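Local coordinates for protein putative trimethylamine methyltransferase (Rhizobium meliloti, PDB 4YYC) that probably acts as a methyltransferase, although its own substrate is not established, at residues I75-D80 with M250-T255; H200-D205 with P499-A504; V222-I227 with E507-F512; A246-V251 with P274-G279. All blocks are in the same frame, centred on the assembly; numbering follows the deposited sequence. Where two conformers were deposited one is given.

Contact 1. Residues I75-D80 with M250-T255; sequences IEFRDD and MVFDET
E76 faces V251 and F77 faces F252 in two parallel bridges, and three backbone hydrogen bonds establish the pairing. E76 N donates to M250 O (3.0 Å), F252 N to E76 O (2.8 Å) and R78 N to F252 O (2.9 Å); the last is almost straight, 177° at the hydrogen. E76 and V251 direct their side chains to one face of the sheet, F77 and F252 to the other. On the first face the guanidinium of R78 lies across V251, with V251 CG2 3.8 Å from its plane and over its centre. V251 CG1 meets R78 CD at 3.7 Å. On the other face F77 CZ approaches F252 CD2 at 3.9 Å, the ring planes inclined by 33°, while I75 CG2 comes to the edge of the F252 ring. In the next shell, R78 NE donates within its own plane to the anti lone pair of E76 OE1 (2.8 Å), a salt bridge that limits rotation of the guanidinium; E76 OE2 pairs with R98. One water joins R78 NH1 to D253 OD1, and another links that oxygen with D79 OD2 and E254 N. Strand 75-77 lies between strands 98-100 and 251-252 in a mixed sheet. Helices 254-265 and 286-307 pack on the phenylalanine face, whereas P441 and G442 of the second subunit touch E76, R78 and V251.

Contact 2. Residues H200-D205 with P499-A504; sequences HIRYSD and PYLDPA
The CA atoms of S204 and P499 lie 6.1 Å apart and those of R202 and L501 6.7 Å. No direct hydrogen bond joins the segments; the fit is made by the P499 ring against backbone and by I201 with L501. The ring of P499 lies against the turn that ends helix 192-202. Its CG meets S204 C at 3.6 Å, its CD reaches Y203 O at 3.6 Å, and its CB comes to D205 OD2 at 4.0 Å. The D205 carboxylate gets there because CG lies between the backbone N and the carbonyl carbon (chi1 62°); R126 holds OD1 by a salt bridge and N123 ND2 hydrogen-bonds OD2. An alanine in place of P499 would keep the CB contact but lose CG and CD, and would probably open a gap beside S204 C and Y203 O. L501 CD1 packs on I201 CG2 at 3.9 Å. L501 CB also lies over one face of the R202 guanidinium, offset toward its rim, though R202 has two modelled conformers and this contact is doubtful. D502 caps the next helix, its OD1 accepting from A504 N at 2.8 Å. R122 binds both S204 O and Y500 O. The contact joins the C-terminal end of helix 192-202 to the start of helix 503-518, with Y169 of helix 158-170 touching S204 and D205, and F208 of strand 208-209 touching I201.

Contact 3. Residues V222-I227 with E507-F512; sequences VAMAKI and EALKEF
F512 reaches across to A223, M224 and I227, and its side chain is one of two large bumps in this helix pair. The short segments run nearly antiparallel, 158° between their N-to-C directions, with axes 9.8 Å apart at closest approach. CG of F512 is anti to the backbone N (chi1 174°), which sets it on the side of helix 215-229, and the ring continues from there. F512 CZ meets A223 CB at 3.7 Å and F512 CE2 meets M224 CG at 3.6 Å, while I227 CD1 rests on F512 CB at 3.8 Å. The small A223 thus leaves room for the end of the ring. M224, a selenomethionine, also forms an oblique Met-aromatic contact, its SE 5.3 Å from the centroid of the F512 ring. An alanine in place of F512 would keep CB against I227 but lose the ring, and would probably leave a gap bordered by A223 CB and M224 CG. The reciprocal bump is I227, which fits among A508, L509 and F512. Its CG2 touches A508 CB at 3.6 Å and passes alongside L509 CD2 at 3.7 Å, the two chains running opposite ways. L509 CD2 fills the hollow between M224 and I227, 3.7 Å from M224 O. Both helices present residues one and four positions apart, so each alanine lies opposite a large residue of the other helix, A223 facing F512 and A508 facing I227, with M224 and L509 meeting between them. Helix 192-202 backs one side of the interface through V197 on M224, I201 on L509 and L194 on F512.

Contact 4. Residues A246-V251 with P274-G279; sequences ANSPMV and PFILSG
A246 starts the contact by placing its CB 4.1 Å from P274 CA. N247, the next residue, is the centre of an inverse gamma turn, and its backbone N donates to V251 O at 2.8 Å, closing the loop on itself. S248 makes the main polar link across the contact: its OG accepts from F275 N at 3.1 Å, with 146° at the hydrogen. A chi1 of -51° puts OG on the P274-F275 side, where it meets that N-H, and E296 OE1 holds it from helix 286-307 as well. The same side chain has an apolar side, for S248 CB packs on I276 CG1 at 3.6 Å. Its carbonyl is tied back by a water that donates to S248 O at 2.9 Å and to F275 O at 2.8 Å. The peptide bond before P249 is cis, and P249 makes backbone hydrogen bonds with the second subunit. At M250 the backbone N binds E296 OE2, so the two oxygens of one carboxylate hold the loop at two points. F275 stacks on F318, and its side chain comes within about 4 Å of a bound unknown ligand. The loop follows strand 240-245 and lies against P274-I276 of strand 269-277, beside the parallel strand 313-322. The parallel order 240-245, 269-277, 313-322 is consistent with a TIM-type barrel, as in this family, with helix 286-307 packed behind A246 and P274.

Overall arrangement
Contacts 2 and 4 are mostly buried, contacts 1 and 3 only partly so. Contacts 1 and 4 share M250 and V251 and touch through F252 and A246; both touch the second subunit. Within the chain, contact 1 relies on parallel strand pairing and charged groups, contact 4 on a serine, a water and a glutamate. Contacts 2 and 3 form another pair, about 12 Å between centres, both on helix 503-518 and joined where I201 meets L509. Their chemistry is mainly apolar, and no other chain touches them. Contacts 2 and 4, about 37 Å apart between centres, lie on opposite sides of the chain's centre.

Contact 1. Residues I75-D80 with M250-T255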
loop_
_atom_site.group_PDB
_atom_site.type_symbol
_atom_site.label_atom_id
_atom_site.label_comp_id
_atom_site.label_asym_id
_atom_site.label_seq_id
_atom_site.Cartn_x
_atom_site.Cartn_y
_atom_site.Cartn_z
ATOM N N ILE A 75 33.305 -12.467 3.553
ATOM C CA ILE A 75 32.760 -11.992 2.281
ATOM C C ILE A 75 33.861 -12.097 1.235
ATOM O O ILE A 75 34.992 -11.702 1.486
ATOM C CB ILE A 75 32.326 -10.530 2.409
ATOM C CG1 ILE A 75 31.305 -10.342 3.545
ATOM C CG2 ILE A 75 31.796 -10.006 1.086
ATOM C CD1 ILE A 75 29.940 -10.941 3.326
ATOM N N GLU A 76 33.538 -12.652 0.085
ATOM C CA GLU A 76 34.516 -12.711 -1.017
ATOM C C GLU A 76 34.679 -11.355 -1.699
ATOM O O GLU A 76 33.696 -10.706 -2.030
ATOM C CB GLU A 76 34.066 -13.721 -2.065
ATOM C CG GLU A 76 33.937 -15.150 -1.549
ATOM C CD GLU A 76 35.161 -15.979 -1.850
ATOM O OE1 GLU A 76 35.516 -16.115 -3.039
ATOM O OE2 GLU A 76 35.802 -16.484 -0.899
ATOM N N PHE A 77 35.931 -10.939 -1.924
ATOM C CA PHE A 77 36.245 -9.798 -2.743
ATOM C C PHE A 77 37.037 -10.412 -3.866
ATOM O O PHE A 77 38.207 -10.734 -3.698
ATOM C CB PHE A 77 37.021 -8.743 -1.945
ATOM C CG PHE A 77 36.129 -7.884 -1.081
ATOM C CD1 PHE A 77 35.501 -8.402 0.052
ATOM C CD2 PHE A 77 35.864 -6.567 -1.438
ATOM C CE1 PHE A 77 34.626 -7.614 0.784
ATOM C CE2 PHE A 77 34.994 -5.779 -0.702
ATOM C CZ PHE A 77 34.365 -6.303 0.397
ATOM N N ARG A 78 36.394 -10.628 -5.014
ATOM C CA ARG A 78 37.002 -11.457 -6.067
ATOM C C ARG A 78 37.700 -10.684 -7.166
ATOM O O ARG A 78 37.235 -9.650 -7.578
ATOM C CB ARG A 78 35.953 -12.354 -6.685
ATOM C CG ARG A 78 35.425 -13.333 -5.684
ATOM C CD ARG A 78 34.447 -14.310 -6.307
ATOM N NE ARG A 78 34.098 -15.390 -5.375
ATOM C CZ ARG A 78 33.161 -16.309 -5.635
ATOM N NH1 ARG A 78 32.465 -16.258 -6.765
ATOM N NH2 ARG A 78 32.892 -17.264 -4.748
ATOM N N ASP A 79 38.824 -11.231 -7.614
ATOM C CA ASP A 79 39.570 -10.742 -8.755
ATOM C C ASP A 79 39.995 -9.289 -8.586
ATOM O O ASP A 79 40.054 -8.559 -9.576
ATOM C CB ASP A 79 38.752 -10.986 -10.058
ATOM C CG ASP A 79 38.369 -12.442 -10.240
ATOM O OD1 ASP A 79 39.266 -13.258 -10.276
ATOM O OD2 ASP A 79 37.165 -12.778 -10.261
ATOM N N ASP A 80 40.334 -8.894 -7.344
ATOM C CA ASP A 80 40.740 -7.522 -6.997
ATOM C C ASP A 80 41.786 -7.535 -5.887
ATOM O O ASP A 80 41.501 -7.465 -4.693
ATOM C CB ASP A 80 39.551 -6.639 -6.598
ATOM C CG ASP A 80 39.913 -5.156 -6.588
ATOM O OD1 ASP A 80 41.080 -4.799 -6.340
ATOM O OD2 ASP A 80 39.021 -4.339 -6.879
HETATM N N MSE A 250 27.116 -12.856 -0.612
HETATM C CA MSE A 250 28.381 -12.602 0.098
HETATM C C MSE A 250 29.574 -12.574 -0.853
HETATM O O MSE A 250 30.663 -13.004 -0.493
HETATM C CB MSE A 250 28.511 -13.633 1.254
HETATM C CG MSE A 250 27.370 -13.447 2.285
HETATM SE SE MSE A 250 27.485 -14.869 3.652
HETATM C CE MSE A 250 26.605 -16.338 2.647
ATOM N N VAL A 251 29.382 -12.038 -2.054
ATOM C CA VAL A 251 30.492 -11.858 -3.001
ATOM C C VAL A 251 30.396 -10.459 -3.555
ATOM O O VAL A 251 29.301 -10.042 -3.972
ATOM C CB VAL A 251 30.400 -12.863 -4.184
ATOM C CG1 VAL A 251 31.415 -12.542 -5.283
ATOM C CG2 VAL A 251 30.608 -14.295 -3.692
ATOM N N PHE A 252 31.554 -9.782 -3.647
ATOM C CA PHE A 252 31.706 -8.609 -4.531
ATOM C C PHE A 252 32.681 -8.976 -5.634
ATOM O O PHE A 252 33.738 -9.472 -5.356
ATOM C CB PHE A 252 32.213 -7.379 -3.754
ATOM C CG PHE A 252 31.154 -6.762 -2.874
ATOM C CD1 PHE A 252 30.251 -5.849 -3.384
ATOM C CD2 PHE A 252 31.061 -7.134 -1.538
ATOM C CE1 PHE A 252 29.254 -5.307 -2.590
ATOM C CE2 PHE A 252 30.061 -6.592 -0.719
ATOM C CZ PHE A 252 29.166 -5.695 -1.237
ATOM N N ASP A 253 32.263 -8.709 -6.859
ATOM C CA ASP A 253 33.055 -9.013 -8.032
ATOM C C ASP A 253 33.840 -7.828 -8.565
ATOM O O ASP A 253 33.595 -6.664 -8.255
ATOM C CB ASP A 253 32.135 -9.565 -9.117
ATOM C CG ASP A 253 31.790 -11.023 -8.908
ATOM O OD1 ASP A 253 32.726 -11.824 -8.637
ATOM O OD2 ASP A 253 30.588 -11.358 -9.048
ATOM N N GLU A 254 34.823 -8.176 -9.383
ATOM C CA GLU A 254 35.752 -7.234 -9.959
ATOM C C GLU A 254 35.131 -5.978 -10.591
ATOM O O GLU A 254 35.604 -4.864 -10.384
ATOM C CB GLU A 254 36.555 -8.010 -11.014
ATOM C CG GLU A 254 37.617 -7.254 -11.754
ATOM C CD GLU A 254 38.421 -8.163 -12.664
ATOM O OE1 GLU A 254 37.893 -9.184 -13.159
ATOM O OE2 GLU A 254 39.601 -7.845 -12.871
ATOM N N THR A 255 34.125 -6.151 -11.420
ATOM C CA THR A 255 33.550 -5.001 -12.119
ATOM C C THR A 255 32.938 -4.007 -11.163
ATOM O O THR A 255 33.169 -2.795 -11.267
ATOM C CB THR A 255 32.518 -5.445 -13.150
ATOM O OG1 THR A 255 33.203 -6.295 -14.063
ATOM C CG2 THR A 255 31.965 -4.223 -13.906
HETATM O O HOH W 1 32.286 -14.492 -8.870
HETATM O O HOH W 2 35.024 -11.023 -10.056
HETATM O O HOH W 3 38.222 -4.341 -9.477
#

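Contact 2. Residues H200-D205 with P499-A504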
loop_
_atom_site.group_PDB
_atom_site.type_symbol
_atom_site.label_atom_id
_atom_site.label_comp_id
_atom_site.label_asym_id
_atom_site.label_seq_id
_atom_site.Cartn_x
_atom_site.Cartn_y
_atom_site.Cartn_z
ATOM N N HIS A 200 21.204 12.189 -20.105
ATOM C CA HIS A 200 20.814 12.776 -18.822
ATOM C C HIS A 200 21.177 14.254 -18.714
ATOM O O HIS A 200 20.550 14.984 -17.968
ATOM C CB HIS A 200 21.420 11.999 -17.653
ATOM C CG HIS A 200 20.824 10.626 -17.468
ATOM N ND1 HIS A 200 19.525 10.441 -17.049
ATOM C CD2 HIS A 200 21.336 9.387 -17.645
ATOM C CE1 HIS A 200 19.268 9.151 -16.974
ATOM N NE2 HIS A 200 20.352 8.488 -17.323
ATOM N N ILE A 201 22.186 14.688 -19.455
ATOM C CA ILE A 201 22.605 16.093 -19.421
ATOM C C ILE A 201 21.827 16.920 -20.412
ATOM O O ILE A 201 21.418 18.043 -20.073
ATOM C CB ILE A 201 24.131 16.217 -19.643
ATOM C CG1 ILE A 201 24.880 15.425 -18.584
ATOM C CG2 ILE A 201 24.535 17.685 -19.658
ATOM C CD1 ILE A 201 26.343 15.171 -18.863
ATOM N N ARG A 202 21.658 16.383 -21.620
ATOM C CA ARG A 202 21.033 17.134 -22.730
ATOM C C ARG A 202 19.514 17.255 -22.537
ATOM O O ARG A 202 18.935 18.304 -22.831
ATOM C CB ARG A 202 21.379 16.451 -24.067
ATOM C CG ARG A 202 20.821 17.073 -25.353
ATOM C CD ARG A 202 21.234 18.528 -25.583
ATOM N NE ARG A 202 20.443 19.354 -24.706
ATOM C CZ ARG A 202 20.296 20.660 -24.743
ATOM N NH1 ARG A 202 20.823 21.413 -25.710
ATOM N NH2 ARG A 202 19.526 21.170 -23.782
ATOM N N TYR A 203 18.869 16.194 -22.045
ATOM C CA TYR A 203 17.414 16.125 -22.019
ATOM C C TYR A 203 16.822 16.321 -20.646
ATOM O O TYR A 203 15.588 16.352 -20.494
ATOM C CB TYR A 203 16.933 14.828 -22.641
ATOM C CG TYR A 203 17.344 14.708 -24.094
ATOM C CD1 TYR A 203 16.710 15.456 -25.066
ATOM C CD2 TYR A 203 18.398 13.891 -24.480
ATOM C CE1 TYR A 203 17.097 15.356 -26.399
ATOM C CE2 TYR A 203 18.814 13.787 -25.803
ATOM C CZ TYR A 203 18.149 14.509 -26.759
ATOM O OH TYR A 203 18.567 14.421 -28.075
ATOM N N SER A 204 17.676 16.517 -19.642
ATOM C CA SER A 204 17.179 16.751 -18.275
ATOM C C SER A 204 18.147 17.684 -17.563
ATOM O O SER A 204 19.297 17.848 -18.019
ATOM C CB SER A 204 17.134 15.442 -17.517
ATOM O OG SER A 204 16.443 15.622 -16.288
ATOM N N ASP A 205 17.698 18.256 -16.461
ATOM C CA ASP A 205 18.583 18.972 -15.544
ATOM C C ASP A 205 18.450 18.462 -14.111
ATOM O O ASP A 205 18.881 19.134 -13.185
ATOM C CB ASP A 205 18.361 20.487 -15.629
ATOM C CG ASP A 205 16.962 20.910 -15.238
ATOM O OD1 ASP A 205 16.144 20.062 -14.885
ATOM O OD2 ASP A 205 16.713 22.154 -15.261
ATOM N N PRO A 499 15.596 21.324 -21.333
ATOM C CA PRO A 499 16.156 22.355 -20.464
ATOM C C PRO A 499 17.432 22.931 -21.086
ATOM O O PRO A 499 18.196 22.214 -21.707
ATOM C CB PRO A 499 16.494 21.609 -19.177
ATOM C CG PRO A 499 16.609 20.191 -19.560
ATOM C CD PRO A 499 15.745 19.973 -20.772
ATOM N N TYR A 500 17.667 24.209 -20.875
ATOM C CA TYR A 500 18.832 24.872 -21.422
ATOM C C TYR A 500 20.134 24.186 -21.050
ATOM O O TYR A 500 20.301 23.748 -19.920
ATOM C CB TYR A 500 18.886 26.289 -20.886
ATOM C CG TYR A 500 20.062 27.067 -21.362
ATOM C CD1 TYR A 500 20.069 27.620 -22.636
ATOM C CD2 TYR A 500 21.199 27.229 -20.559
ATOM C CE1 TYR A 500 21.157 28.333 -23.095
ATOM C CE2 TYR A 500 22.295 27.925 -21.009
ATOM C CZ TYR A 500 22.266 28.491 -22.275
ATOM O OH TYR A 500 23.333 29.220 -22.721
ATOM N N LEU A 501 21.040 24.090 -22.013
ATOM C CA LEU A 501 22.405 23.647 -21.764
ATOM C C LEU A 501 23.368 24.620 -22.432
ATOM O O LEU A 501 23.285 24.830 -23.634
ATOM C CB LEU A 501 22.615 22.243 -22.317
ATOM C CG LEU A 501 24.006 21.588 -22.190
ATOM C CD1 LEU A 501 24.451 21.446 -20.749
ATOM C CD2 LEU A 501 24.050 20.223 -22.865
ATOM N N ASP A 502 24.291 25.188 -21.665
ATOM C CA ASP A 502 25.322 26.066 -22.228
ATOM C C ASP A 502 25.972 25.450 -23.486
ATOM O O ASP A 502 26.545 24.355 -23.434
ATOM C CB ASP A 502 26.359 26.345 -21.148
ATOM C CG ASP A 502 27.537 27.184 -21.619
ATOM O OD1 ASP A 502 27.721 27.478 -22.826
ATOM O OD2 ASP A 502 28.335 27.544 -20.730
ATOM N N PRO A 503 25.912 26.161 -24.625
ATOM C CA PRO A 503 26.497 25.571 -25.838
ATOM C C PRO A 503 27.980 25.234 -25.775
ATOM O O PRO A 503 28.394 24.258 -26.390
ATOM C CB PRO A 503 26.218 26.624 -26.906
ATOM C CG PRO A 503 25.981 27.886 -26.136
ATOM C CD PRO A 503 25.312 27.476 -24.889
ATOM N N ALA A 504 28.766 25.988 -25.018
ATOM C CA ALA A 504 30.164 25.656 -24.801
ATOM C C ALA A 504 30.338 24.322 -24.074
ATOM O O ALA A 504 31.217 23.517 -24.411
ATOM C CB ALA A 504 30.849 26.768 -24.019
HETATM O O HOH W 4 19.955 24.627 -24.735
#

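Contact 3. Residues V222-I227 with E507-F512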
loop_
_atom_site.group_PDB
_atom_site.type_symbol
_atom_site.label_atom_id
_atom_site.label_comp_id
_atom_site.label_asym_id
_atom_site.label_seq_id
_atom_site.Cartn_x
_atom_site.Cartn_y
_atom_site.Cartn_z
ATOM N N VAL A 222 32.976 10.401 -14.767
ATOM C CA VAL A 222 33.611 11.458 -13.967
ATOM C C VAL A 222 34.138 12.552 -14.888
ATOM O O VAL A 222 33.993 13.732 -14.595
ATOM C CB VAL A 222 34.696 10.879 -13.017
ATOM C CG1 VAL A 222 35.487 11.996 -12.336
ATOM C CG2 VAL A 222 34.060 9.974 -11.982
ATOM N N ALA A 223 34.764 12.196 -15.986
ATOM C CA ALA A 223 35.306 13.189 -16.902
ATOM C C ALA A 223 34.199 14.073 -17.501
ATOM O O ALA A 223 34.369 15.299 -17.609
ATOM C CB ALA A 223 36.140 12.501 -18.003
HETATM N N MSE A 224 33.080 13.459 -17.870
HETATM C CA MSE A 224 31.945 14.195 -18.372
HETATM C C MSE A 224 31.397 15.099 -17.308
HETATM O O MSE A 224 31.043 16.216 -17.596
HETATM C CB MSE A 224 30.906 13.217 -18.875
HETATM C CG MSE A 224 31.411 12.661 -20.199
HETATM SE SE MSE A 224 30.210 11.307 -20.957
HETATM C CE MSE A 224 28.921 12.603 -21.579
ATOM N N ALA A 225 31.264 14.601 -16.080
ATOM C CA ALA A 225 30.764 15.399 -14.978
ATOM C C ALA A 225 31.642 16.615 -14.749
ATOM O O ALA A 225 31.121 17.725 -14.448
ATOM C CB ALA A 225 30.695 14.574 -13.703
ATOM N N LYS A 226 32.964 16.444 -14.878
ATOM C CA LYS A 226 33.886 17.581 -14.694
ATOM C C LYS A 226 33.749 18.615 -15.782
ATOM O O LYS A 226 33.857 19.805 -15.494
ATOM C CB LYS A 226 35.326 17.123 -14.562
ATOM C CG LYS A 226 35.590 16.374 -13.289
ATOM C CD LYS A 226 37.055 15.995 -13.070
ATOM C CE LYS A 226 37.204 15.386 -11.693
ATOM N NZ LYS A 226 38.602 15.230 -11.309
ATOM N N ILE A 227 33.512 18.195 -17.025
ATOM C CA ILE A 227 33.184 19.132 -18.104
ATOM C C ILE A 227 31.922 19.953 -17.760
ATOM O O ILE A 227 31.871 21.160 -17.993
ATOM C CB ILE A 227 33.006 18.391 -19.453
ATOM C CG1 ILE A 227 34.367 17.890 -19.941
ATOM C CG2 ILE A 227 32.384 19.304 -20.508
ATOM C CD1 ILE A 227 34.373 16.745 -20.927
ATOM N N GLU A 507 29.307 21.509 -26.540
ATOM C CA GLU A 507 30.386 21.280 -27.505
ATOM C C GLU A 507 31.525 20.484 -26.868
ATOM O O GLU A 507 32.055 19.551 -27.489
ATOM C CB GLU A 507 30.884 22.610 -28.082
ATOM C CG GLU A 507 32.090 22.524 -28.983
ATOM N N ALA A 508 31.910 20.850 -25.655
ATOM C CA ALA A 508 32.972 20.136 -24.961
ATOM C C ALA A 508 32.601 18.695 -24.664
ATOM O O ALA A 508 33.438 17.803 -24.742
ATOM C CB ALA A 508 33.330 20.842 -23.668
ATOM N N LEU A 509 31.342 18.467 -24.274
ATOM C CA LEU A 509 30.899 17.090 -24.066
ATOM C C LEU A 509 30.938 16.284 -25.368
ATOM O O LEU A 509 31.373 15.159 -25.368
ATOM C CB LEU A 509 29.473 17.061 -23.496
ATOM C CG LEU A 509 29.383 17.537 -22.050
ATOM C CD1 LEU A 509 27.914 17.841 -21.685
ATOM C CD2 LEU A 509 30.033 16.511 -21.102
ATOM N N LYS A 510 30.425 16.864 -26.451
ATOM C CA LYS A 510 30.414 16.187 -27.738
ATOM C C LYS A 510 31.829 15.916 -28.207
ATOM O O LYS A 510 32.088 14.874 -28.783
ATOM C CB LYS A 510 29.718 17.046 -28.783
ATOM C CG LYS A 510 28.234 17.156 -28.604
ATOM C CD LYS A 510 27.703 18.140 -29.647
ATOM C CE LYS A 510 26.210 18.036 -29.695
ATOM N NZ LYS A 510 25.775 16.789 -30.377
ATOM N N GLU A 511 32.740 16.852 -27.962
ATOM C CA GLU A 511 34.155 16.644 -28.367
ATOM C C GLU A 511 34.776 15.497 -27.602
ATOM O O GLU A 511 35.462 14.666 -28.198
ATOM C CB GLU A 511 35.000 17.904 -28.200
ATOM C CG GLU A 511 34.816 18.860 -29.357
ATOM C CD GLU A 511 35.635 20.130 -29.239
ATOM O OE1 GLU A 511 35.080 21.194 -29.641
ATOM O OE2 GLU A 511 36.831 20.059 -28.807
ATOM N N PHE A 512 34.480 15.426 -26.301
ATOM C CA PHE A 512 34.968 14.335 -25.440
ATOM C C PHE A 512 34.449 12.989 -25.905
ATOM O O PHE A 512 35.199 12.008 -26.024
ATOM C CB PHE A 512 34.580 14.566 -23.998
ATOM C CG PHE A 512 34.922 13.406 -23.080
ATOM C CD1 PHE A 512 36.206 13.279 -22.535
ATOM C CD2 PHE A 512 33.974 12.425 -22.790
ATOM C CE1 PHE A 512 36.536 12.190 -21.726
ATOM C CE2 PHE A 512 34.307 11.340 -21.979
ATOM C CZ PHE A 512 35.581 11.231 -21.445
#

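Contact 4. Residues A246-V251 with P274-G279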
loop_
_atom_site.group_PDB
_atom_site.type_symbol
_atom_site.label_atom_id
_atom_site.label_comp_id
_atom_site.label_asym_id
_atom_site.label_seq_id
_atom_site.Cartn_x
_atom_site.Cartn_y
_atom_site.Cartn_z
ATOM N N ALA A 246 26.195 -6.141 -4.892
ATOM C CA ALA A 246 26.830 -7.371 -4.481
ATOM C C ALA A 246 26.280 -8.474 -5.352
ATOM O O ALA A 246 25.093 -8.448 -5.746
ATOM C CB ALA A 246 26.558 -7.704 -3.033
ATOM N N ASN A 247 27.121 -9.446 -5.618
ATOM C CA ASN A 247 26.708 -10.708 -6.206
ATOM C C ASN A 247 26.294 -11.624 -5.066
ATOM O O ASN A 247 27.006 -12.518 -4.647
ATOM C CB ASN A 247 27.841 -11.309 -7.036
ATOM C CG ASN A 247 27.402 -12.539 -7.796
ATOM O OD1 ASN A 247 26.203 -12.842 -7.891
ATOM N ND2 ASN A 247 28.377 -13.281 -8.320
ATOM N N SER A 248 25.121 -11.360 -4.523
ATOM C CA SER A 248 24.664 -12.075 -3.347
ATOM C C SER A 248 24.493 -13.558 -3.713
ATOM O O SER A 248 24.002 -13.821 -4.818
ATOM C CB SER A 248 23.340 -11.477 -2.860
ATOM O OG SER A 248 23.476 -10.048 -2.723
ATOM N N PRO A 249 24.882 -14.511 -2.852
ATOM C CA PRO A 249 25.322 -14.244 -1.467
ATOM C C PRO A 249 26.826 -13.967 -1.305
ATOM O O PRO A 249 27.658 -14.749 -1.742
ATOM C CB PRO A 249 24.957 -15.533 -0.717
ATOM C CG PRO A 249 24.973 -16.599 -1.792
ATOM C CD PRO A 249 24.536 -15.928 -3.066
HETATM N N MSE A 250 27.116 -12.856 -0.612
HETATM C CA MSE A 250 28.381 -12.602 0.098
HETATM C C MSE A 250 29.574 -12.574 -0.853
HETATM O O MSE A 250 30.663 -13.004 -0.493
HETATM C CB MSE A 250 28.511 -13.633 1.254
HETATM C CG MSE A 250 27.370 -13.447 2.285
HETATM SE SE MSE A 250 27.485 -14.869 3.652
HETATM C CE MSE A 250 26.605 -16.338 2.647
ATOM N N VAL A 251 29.382 -12.038 -2.054
ATOM C CA VAL A 251 30.492 -11.858 -3.001
ATOM C C VAL A 251 30.396 -10.459 -3.555
ATOM O O VAL A 251 29.301 -10.042 -3.972
ATOM C CB VAL A 251 30.400 -12.863 -4.184
ATOM C CG1 VAL A 251 31.415 -12.542 -5.283
ATOM C CG2 VAL A 251 30.608 -14.295 -3.692
ATOM N N PRO A 274 22.956 -5.364 -2.071
ATOM C CA PRO A 274 22.643 -6.770 -2.227
ATOM C C PRO A 274 21.551 -6.951 -3.280
ATOM O O PRO A 274 20.630 -6.127 -3.362
ATOM C CB PRO A 274 22.160 -7.154 -0.822
ATOM C CG PRO A 274 22.966 -6.261 0.069
ATOM C CD PRO A 274 23.037 -4.959 -0.648
ATOM N N PHE A 275 21.657 -7.996 -4.076
ATOM C CA PHE A 275 20.661 -8.309 -5.091
ATOM C C PHE A 275 20.107 -9.685 -4.778
ATOM O O PHE A 275 20.750 -10.704 -5.074
ATOM C CB PHE A 275 21.297 -8.280 -6.474
ATOM C CG PHE A 275 20.303 -8.444 -7.590
ATOM C CD1 PHE A 275 19.620 -7.336 -8.076
ATOM C CD2 PHE A 275 20.010 -9.691 -8.091
ATOM C CE1 PHE A 275 18.666 -7.470 -9.078
ATOM C CE2 PHE A 275 19.060 -9.846 -9.115
ATOM C CZ PHE A 275 18.399 -8.734 -9.595
ATOM N N ILE A 276 18.939 -9.704 -4.155
ATOM C CA ILE A 276 18.459 -10.892 -3.501
ATOM C C ILE A 276 17.049 -11.290 -3.895
ATOM O O ILE A 276 16.145 -10.453 -3.936
ATOM C CB ILE A 276 18.566 -10.725 -2.003
ATOM C CG1 ILE A 276 20.054 -10.897 -1.624
ATOM C CG2 ILE A 276 17.721 -11.687 -1.197
ATOM C CD1 ILE A 276 20.291 -10.419 -0.236
ATOM N N LEU A 277 16.911 -12.568 -4.249
ATOM C CA LEU A 277 15.642 -13.253 -4.238
ATOM C C LEU A 277 15.703 -14.219 -3.055
ATOM O O LEU A 277 16.502 -15.177 -3.061
ATOM C CB LEU A 277 15.438 -14.017 -5.533
ATOM C CG LEU A 277 15.433 -13.133 -6.792
ATOM C CD1 LEU A 277 15.250 -14.042 -7.996
ATOM C CD2 LEU A 277 14.316 -12.103 -6.698
ATOM N N SER A 278 14.864 -14.004 -2.056
ATOM C CA SER A 278 14.916 -14.814 -0.840
ATOM C C SER A 278 14.573 -16.250 -1.176
ATOM O O SER A 278 13.625 -16.502 -1.925
ATOM C CB SER A 278 13.971 -14.285 0.223
ATOM O OG SER A 278 14.448 -13.080 0.765
ATOM N N GLY A 279 15.350 -17.196 -0.634
ATOM C CA GLY A 279 15.239 -18.597 -1.041
ATOM C C GLY A 279 16.228 -19.016 -2.112
ATOM O O GLY A 279 16.474 -20.210 -2.324
HETATM O O HOH W 5 22.764 -11.918 -6.596
#